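Local coordinates for protein putative tagatose-6-phosphate ketose/aldose isomerase (Escherichia coli, PDB 3C3J) that is of unconfirmed function but belongs to the SIS family, forming a dimer with two SIS domains in each chain, at residues L45-T59 / Y98-F110. Residues are numbered along the deposited sequence; the frame is centred on the assembly and turned at random.
Sequences LEPLLRKENLRIILT and YLNPAHPLLLISF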
loop_
_atom_site.group_PDB
_atom_site.type_symbol
_atom_site.label_atom_id
_atom_site.label_comp_id
_atom_site.label_asym_id
_atom_site.label_seq_id
_atom_site.Cartn_x
_atom_site.Cartn_y
_atom_site.Cartn_z
ATOM N N LEU A 45 29.731 -0.599 -3.734
ATOM C CA LEU A 45 28.595 0.315 -3.885
ATOM C C LEU A 45 28.962 1.662 -4.478
ATOM O O LEU A 45 28.163 2.247 -5.215
ATOM C CB LEU A 45 27.881 0.556 -2.551
ATOM C CG LEU A 45 27.034 -0.559 -1.982
ATOM C CD1 LEU A 45 26.602 -0.159 -0.559
ATOM C CD2 LEU A 45 25.812 -0.853 -2.869
ATOM N N GLU A 46 30.138 2.187 -4.137
ATOM C CA GLU A 46 30.474 3.553 -4.536
ATOM C C GLU A 46 30.453 3.744 -6.057
ATOM O O GLU A 46 29.924 4.745 -6.522
ATOM C CB GLU A 46 31.784 4.054 -3.879
ATOM C CG GLU A 46 31.600 4.291 -2.329
ATOM C CD GLU A 46 32.827 4.845 -1.564
ATOM O OE1 GLU A 46 33.971 4.829 -2.101
ATOM O OE2 GLU A 46 32.631 5.285 -0.396
ATOM N N PRO A 47 30.986 2.786 -6.833
ATOM C CA PRO A 47 30.904 2.941 -8.294
ATOM C C PRO A 47 29.477 2.912 -8.832
ATOM O O PRO A 47 29.208 3.517 -9.883
ATOM C CB PRO A 47 31.694 1.746 -8.838
ATOM C CG PRO A 47 32.503 1.258 -7.680
ATOM C CD PRO A 47 31.716 1.564 -6.457
ATOM N N LEU A 48 28.579 2.218 -8.129
ATOM C CA LEU A 48 27.187 2.138 -8.547
ATOM C C LEU A 48 26.459 3.429 -8.234
ATOM O O LEU A 48 25.760 3.981 -9.077
ATOM C CB LEU A 48 26.476 0.976 -7.848
ATOM C CG LEU A 48 27.100 -0.399 -8.064
ATOM C CD1 LEU A 48 26.242 -1.474 -7.414
ATOM C CD2 LEU A 48 27.260 -0.648 -9.557
ATOM N N LEU A 49 26.630 3.896 -7.005
ATOM C CA LEU A 49 25.963 5.079 -6.517
ATOM C C LEU A 49 26.393 6.346 -7.248
ATOM O O LEU A 49 25.687 7.334 -7.199
ATOM C CB LEU A 49 26.198 5.230 -5.016
ATOM C CG LEU A 49 25.559 4.143 -4.128
ATOM C CD1 LEU A 49 25.918 4.351 -2.648
ATOM C CD2 LEU A 49 24.052 4.089 -4.296
ATOM N N ARG A 50 27.536 6.305 -7.931
ATOM C CA ARG A 50 27.959 7.425 -8.777
ATOM C C ARG A 50 27.189 7.489 -10.104
ATOM O O ARG A 50 27.254 8.511 -10.791
ATOM C CB ARG A 50 29.481 7.392 -9.020
ATOM C CG ARG A 50 30.339 7.789 -7.778
ATOM C CD ARG A 50 30.033 9.234 -7.188
ATOM N NE ARG A 50 30.999 10.293 -7.581
ATOM C CZ ARG A 50 30.744 11.617 -7.606
ATOM N NH1 ARG A 50 29.539 12.098 -7.271
ATOM N NH2 ARG A 50 31.705 12.475 -7.989
ATOM N N LYS A 51 26.459 6.428 -10.461
ATOM C CA LYS A 51 25.629 6.421 -11.670
ATOM C C LYS A 51 24.356 7.245 -11.443
ATOM O O LYS A 51 23.464 6.851 -10.686
ATOM C CB LYS A 51 25.270 4.994 -12.075
ATOM C CG LYS A 51 26.456 4.091 -12.327
ATOM C CD LYS A 51 26.059 2.652 -12.511
ATOM C CE LYS A 51 27.284 1.769 -12.627
ATOM N NZ LYS A 51 28.043 2.045 -13.882
ATOM N N GLU A 52 24.308 8.402 -12.095
ATOM C CA GLU A 52 23.179 9.335 -12.056
ATOM C C GLU A 52 21.811 8.661 -12.208
ATOM O O GLU A 52 20.856 8.970 -11.475
ATOM C CB GLU A 52 23.364 10.375 -13.188
ATOM C CG GLU A 52 22.079 11.151 -13.638
ATOM C CD GLU A 52 21.987 11.401 -15.171
ATOM O OE1 GLU A 52 22.998 11.826 -15.802
ATOM O OE2 GLU A 52 20.881 11.190 -15.742
ATOM N N ASN A 53 21.724 7.764 -13.188
ATOM C CA ASN A 53 20.463 7.160 -13.572
ATOM C C ASN A 53 20.127 5.840 -12.833
ATOM O O ASN A 53 19.161 5.175 -13.190
ATOM C CB ASN A 53 20.451 6.941 -15.090
ATOM C CG ASN A 53 21.690 6.158 -15.606
ATOM O OD1 ASN A 53 22.699 5.990 -14.894
ATOM N ND2 ASN A 53 21.615 5.696 -16.875
ATOM N N LEU A 54 20.918 5.474 -11.822
ATOM C CA LEU A 54 20.679 4.247 -11.060
ATOM C C LEU A 54 19.309 4.266 -10.398
ATOM O O LEU A 54 18.920 5.264 -9.778
ATOM C CB LEU A 54 21.761 4.034 -9.996
ATOM C CG LEU A 54 21.659 2.802 -9.093
ATOM C CD1 LEU A 54 21.934 1.545 -9.870
ATOM C CD2 LEU A 54 22.590 2.942 -7.851
ATOM N N ARG A 55 18.579 3.163 -10.564
ATOM C CA ARG A 55 17.384 2.862 -9.751
ATOM C C ARG A 55 17.784 1.879 -8.657
ATOM O O ARG A 55 18.542 0.928 -8.905
ATOM C CB ARG A 55 16.279 2.255 -10.608
ATOM C CG ARG A 55 15.366 3.269 -11.273
ATOM C CD ARG A 55 16.092 4.308 -12.091
ATOM N NE ARG A 55 15.162 5.328 -12.608
ATOM C CZ ARG A 55 15.529 6.478 -13.187
ATOM N NH1 ARG A 55 16.805 6.785 -13.360
ATOM N NH2 ARG A 55 14.599 7.333 -13.605
ATOM N N ILE A 56 17.278 2.094 -7.453
ATOM C CA ILE A 56 17.535 1.183 -6.350
ATOM C C ILE A 56 16.166 0.694 -5.882
ATOM O O ILE A 56 15.335 1.483 -5.485
ATOM C CB ILE A 56 18.294 1.836 -5.187
ATOM C CG1 ILE A 56 19.594 2.531 -5.648
ATOM C CG2 ILE A 56 18.589 0.808 -4.106
ATOM C CD1 ILE A 56 20.288 3.287 -4.542
ATOM N N ILE A 57 15.934 -0.611 -5.954
ATOM C CA ILE A 57 14.660 -1.176 -5.534
ATOM C C ILE A 57 14.876 -2.038 -4.308
ATOM O O ILE A 57 15.715 -2.934 -4.323
ATOM C CB ILE A 57 13.977 -1.977 -6.666
ATOM C CG1 ILE A 57 13.550 -1.030 -7.775
ATOM C CG2 ILE A 57 12.752 -2.771 -6.133
ATOM C CD1 ILE A 57 12.934 -1.697 -9.016
ATOM N N LEU A 58 14.120 -1.769 -3.253
ATOM C CA LEU A 58 14.096 -2.628 -2.073
ATOM C C LEU A 58 12.952 -3.623 -2.252
ATOM O O LEU A 58 11.811 -3.235 -2.459
ATOM C CB LEU A 58 13.862 -1.796 -0.810
ATOM C CG LEU A 58 15.075 -1.150 -0.176
ATOM C CD1 LEU A 58 15.733 -0.131 -1.114
ATOM C CD2 LEU A 58 14.689 -0.532 1.172
ATOM N N THR A 59 13.257 -4.912 -2.172
ATOM C CA THR A 59 12.247 -5.927 -2.417
ATOM C C THR A 59 12.263 -7.051 -1.371
ATOM O O THR A 59 13.324 -7.492 -0.915
ATOM C CB THR A 59 12.378 -6.498 -3.860
ATOM O OG1 THR A 59 11.186 -7.218 -4.197
ATOM C CG2 THR A 59 13.641 -7.431 -4.011
ATOM N N TYR A 98 7.525 -2.947 -13.427
ATOM C CA TYR A 98 8.420 -2.425 -12.377
ATOM C C TYR A 98 9.907 -2.372 -12.740
ATOM O O TYR A 98 10.643 -1.556 -12.195
ATOM C CB TYR A 98 8.228 -3.234 -11.095
ATOM C CG TYR A 98 6.805 -3.215 -10.610
ATOM C CD1 TYR A 98 6.258 -2.076 -9.999
ATOM C CD2 TYR A 98 5.998 -4.315 -10.780
ATOM C CE1 TYR A 98 4.942 -2.078 -9.582
ATOM C CE2 TYR A 98 4.707 -4.316 -10.407
ATOM C CZ TYR A 98 4.164 -3.206 -9.797
ATOM O OH TYR A 98 2.820 -3.281 -9.429
ATOM N N LEU A 99 10.347 -3.225 -13.655
ATOM C CA LEU A 99 11.768 -3.380 -13.979
ATOM C C LEU A 99 12.033 -2.647 -15.267
ATOM O O LEU A 99 11.431 -2.960 -16.307
ATOM C CB LEU A 99 12.117 -4.868 -14.112
ATOM C CG LEU A 99 11.946 -5.648 -12.807
ATOM C CD1 LEU A 99 12.066 -7.167 -13.081
ATOM C CD2 LEU A 99 12.981 -5.163 -11.765
ATOM N N ASN A 100 12.893 -1.641 -15.201
ATOM C CA ASN A 100 13.098 -0.713 -16.305
ATOM C C ASN A 100 14.395 -1.049 -17.043
ATOM O O ASN A 100 15.488 -0.817 -16.526
ATOM C CB ASN A 100 13.144 0.729 -15.786
ATOM C CG ASN A 100 13.118 1.749 -16.917
ATOM O OD1 ASN A 100 13.530 1.460 -18.046
ATOM N ND2 ASN A 100 12.644 2.942 -16.620
ATOM N N PRO A 101 14.284 -1.585 -18.273
ATOM C CA PRO A 101 15.475 -1.955 -19.019
ATOM C C PRO A 101 16.400 -0.796 -19.431
ATOM O O PRO A 101 17.516 -1.049 -19.877
ATOM C CB PRO A 101 14.909 -2.664 -20.260
ATOM C CG PRO A 101 13.537 -3.057 -19.889
ATOM C CD PRO A 101 13.062 -1.919 -19.024
ATOM N N ALA A 102 15.941 0.444 -19.295
ATOM C CA ALA A 102 16.657 1.611 -19.802
ATOM C C ALA A 102 17.622 2.235 -18.806
ATOM O O ALA A 102 18.361 3.154 -19.191
ATOM C CB ALA A 102 15.645 2.690 -20.257
ATOM N N HIS A 103 17.601 1.775 -17.552
ATOM C CA HIS A 103 18.450 2.318 -16.491
ATOM C C HIS A 103 19.173 1.195 -15.756
ATOM O O HIS A 103 18.661 0.071 -15.703
ATOM C CB HIS A 103 17.636 3.076 -15.440
ATOM C CG HIS A 103 16.800 4.177 -15.995
ATOM N ND1 HIS A 103 17.331 5.239 -16.689
ATOM C CD2 HIS A 103 15.466 4.385 -15.948
ATOM C CE1 HIS A 103 16.356 6.047 -17.061
ATOM N NE2 HIS A 103 15.216 5.563 -16.604
ATOM N N PRO A 104 20.319 1.509 -15.134
ATOM C CA PRO A 104 20.910 0.503 -14.274
ATOM C C PRO A 104 20.014 0.288 -13.050
ATOM O O PRO A 104 19.215 1.165 -12.688
ATOM C CB PRO A 104 22.286 1.091 -13.881
ATOM C CG PRO A 104 22.487 2.309 -14.754
ATOM C CD PRO A 104 21.114 2.760 -15.144
ATOM N N LEU A 105 20.104 -0.900 -12.475
ATOM C CA LEU A 105 19.351 -1.250 -11.279
ATOM C C LEU A 105 20.245 -1.869 -10.212
ATOM O O LEU A 105 21.077 -2.728 -10.502
ATOM C CB LEU A 105 18.263 -2.258 -11.648
ATOM C CG LEU A 105 17.453 -2.903 -10.521
ATOM C CD1 LEU A 105 16.675 -1.869 -9.699
ATOM C CD2 LEU A 105 16.501 -3.956 -11.051
ATOM N N LEU A 106 20.021 -1.475 -8.962
ATOM C CA LEU A 106 20.572 -2.149 -7.812
ATOM C C LEU A 106 19.368 -2.715 -7.063
ATOM O O LEU A 106 18.519 -1.952 -6.592
ATOM C CB LEU A 106 21.343 -1.186 -6.908
ATOM C CG LEU A 106 21.849 -1.777 -5.579
ATOM C CD1 LEU A 106 22.718 -3.040 -5.800
ATOM C CD2 LEU A 106 22.579 -0.717 -4.712
ATOM N N LEU A 107 19.292 -4.026 -6.980
ATOM C CA LEU A 107 18.180 -4.702 -6.303
ATOM C C LEU A 107 18.622 -5.138 -4.920
ATOM O O LEU A 107 19.556 -5.951 -4.780
ATOM C CB LEU A 107 17.690 -5.918 -7.101
ATOM C CG LEU A 107 16.395 -6.574 -6.622
ATOM C CD1 LEU A 107 15.198 -5.587 -6.746
ATOM C CD2 LEU A 107 16.138 -7.891 -7.380
ATOM N N ILE A 108 17.954 -4.591 -3.904
ATOM C CA ILE A 108 18.216 -4.958 -2.514
ATOM C C ILE A 108 17.158 -5.997 -2.108
ATOM O O ILE A 108 15.976 -5.679 -1.993
ATOM C CB ILE A 108 18.188 -3.738 -1.599
ATOM C CG1 ILE A 108 19.217 -2.706 -2.071
ATOM C CG2 ILE A 108 18.491 -4.151 -0.139
ATOM C CD1 ILE A 108 18.895 -1.331 -1.603
ATOM N N SER A 109 17.576 -7.250 -1.986
ATOM C CA SER A 109 16.639 -8.363 -1.777
ATOM C C SER A 109 16.706 -8.769 -0.311
ATOM O O SER A 109 17.747 -9.196 0.159
ATOM C CB SER A 109 17.017 -9.561 -2.663
ATOM O OG SER A 109 16.710 -9.355 -4.048
ATOM N N PHE A 110 15.596 -8.630 0.409
ATOM C CA PHE A 110 15.456 -9.123 1.768
ATOM C C PHE A 110 14.868 -10.529 1.786
ATOM O O PHE A 110 13.861 -10.795 1.147
ATOM C CB PHE A 110 14.537 -8.186 2.555
ATOM C CG PHE A 110 15.060 -6.801 2.678
ATOM C CD1 PHE A 110 16.137 -6.529 3.497
ATOM C CD2 PHE A 110 14.475 -5.750 1.974
ATOM C CE1 PHE A 110 16.628 -5.248 3.628
ATOM C CE2 PHE A 110 14.976 -4.441 2.098
ATOM C CZ PHE A 110 16.053 -4.196 2.919
HETATM O O HOH W 1 19.242 5.980 -17.966
#
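Strands 55-59 and 105-110 pair in parallel, their axes 16° apart, through six backbone hydrogen bonds running in sequence from Arg55 N to Pro104 O, at 3.0 Å, up to Phe110 N on Thr59 O. Packing is tight on the face of Ile56, Leu58, Leu106 and Ile108. There Ile108 CD1 touches two neighbours, 3.3 Å from Ile56 CG2 and 3.4 Å from Leu58 CD1, both closer than usual carbon contacts. The end region of helix 23-49 closes over Leu106, whose CD2 meets Leu45 CD2 at 3.7 Å with the two side chains crossing near a right angle. On the other face, Ile57 packs against Leu105 and Leu107.

The loop end is looser and partly exposed. The Arg55 chain, bent at chi2 (54°), lays its guanidinium flat on the His103 ring, centres 3.6 Å apart and planes at 7°. Arg55 NH1 also donates to Asn53 O at 2.9 Å, from above the carbonyl plane, which helps fix the group's rotation. A water links Asn53 ND2 with Ala102 O, and Glu52 of the second subunit packs on His103. Strand 55-59 is flanked by 82-85 and 105-111 in the parallel sheet, whose strand order 2-1-3-4-5 is that of the alpha/beta SIS fold.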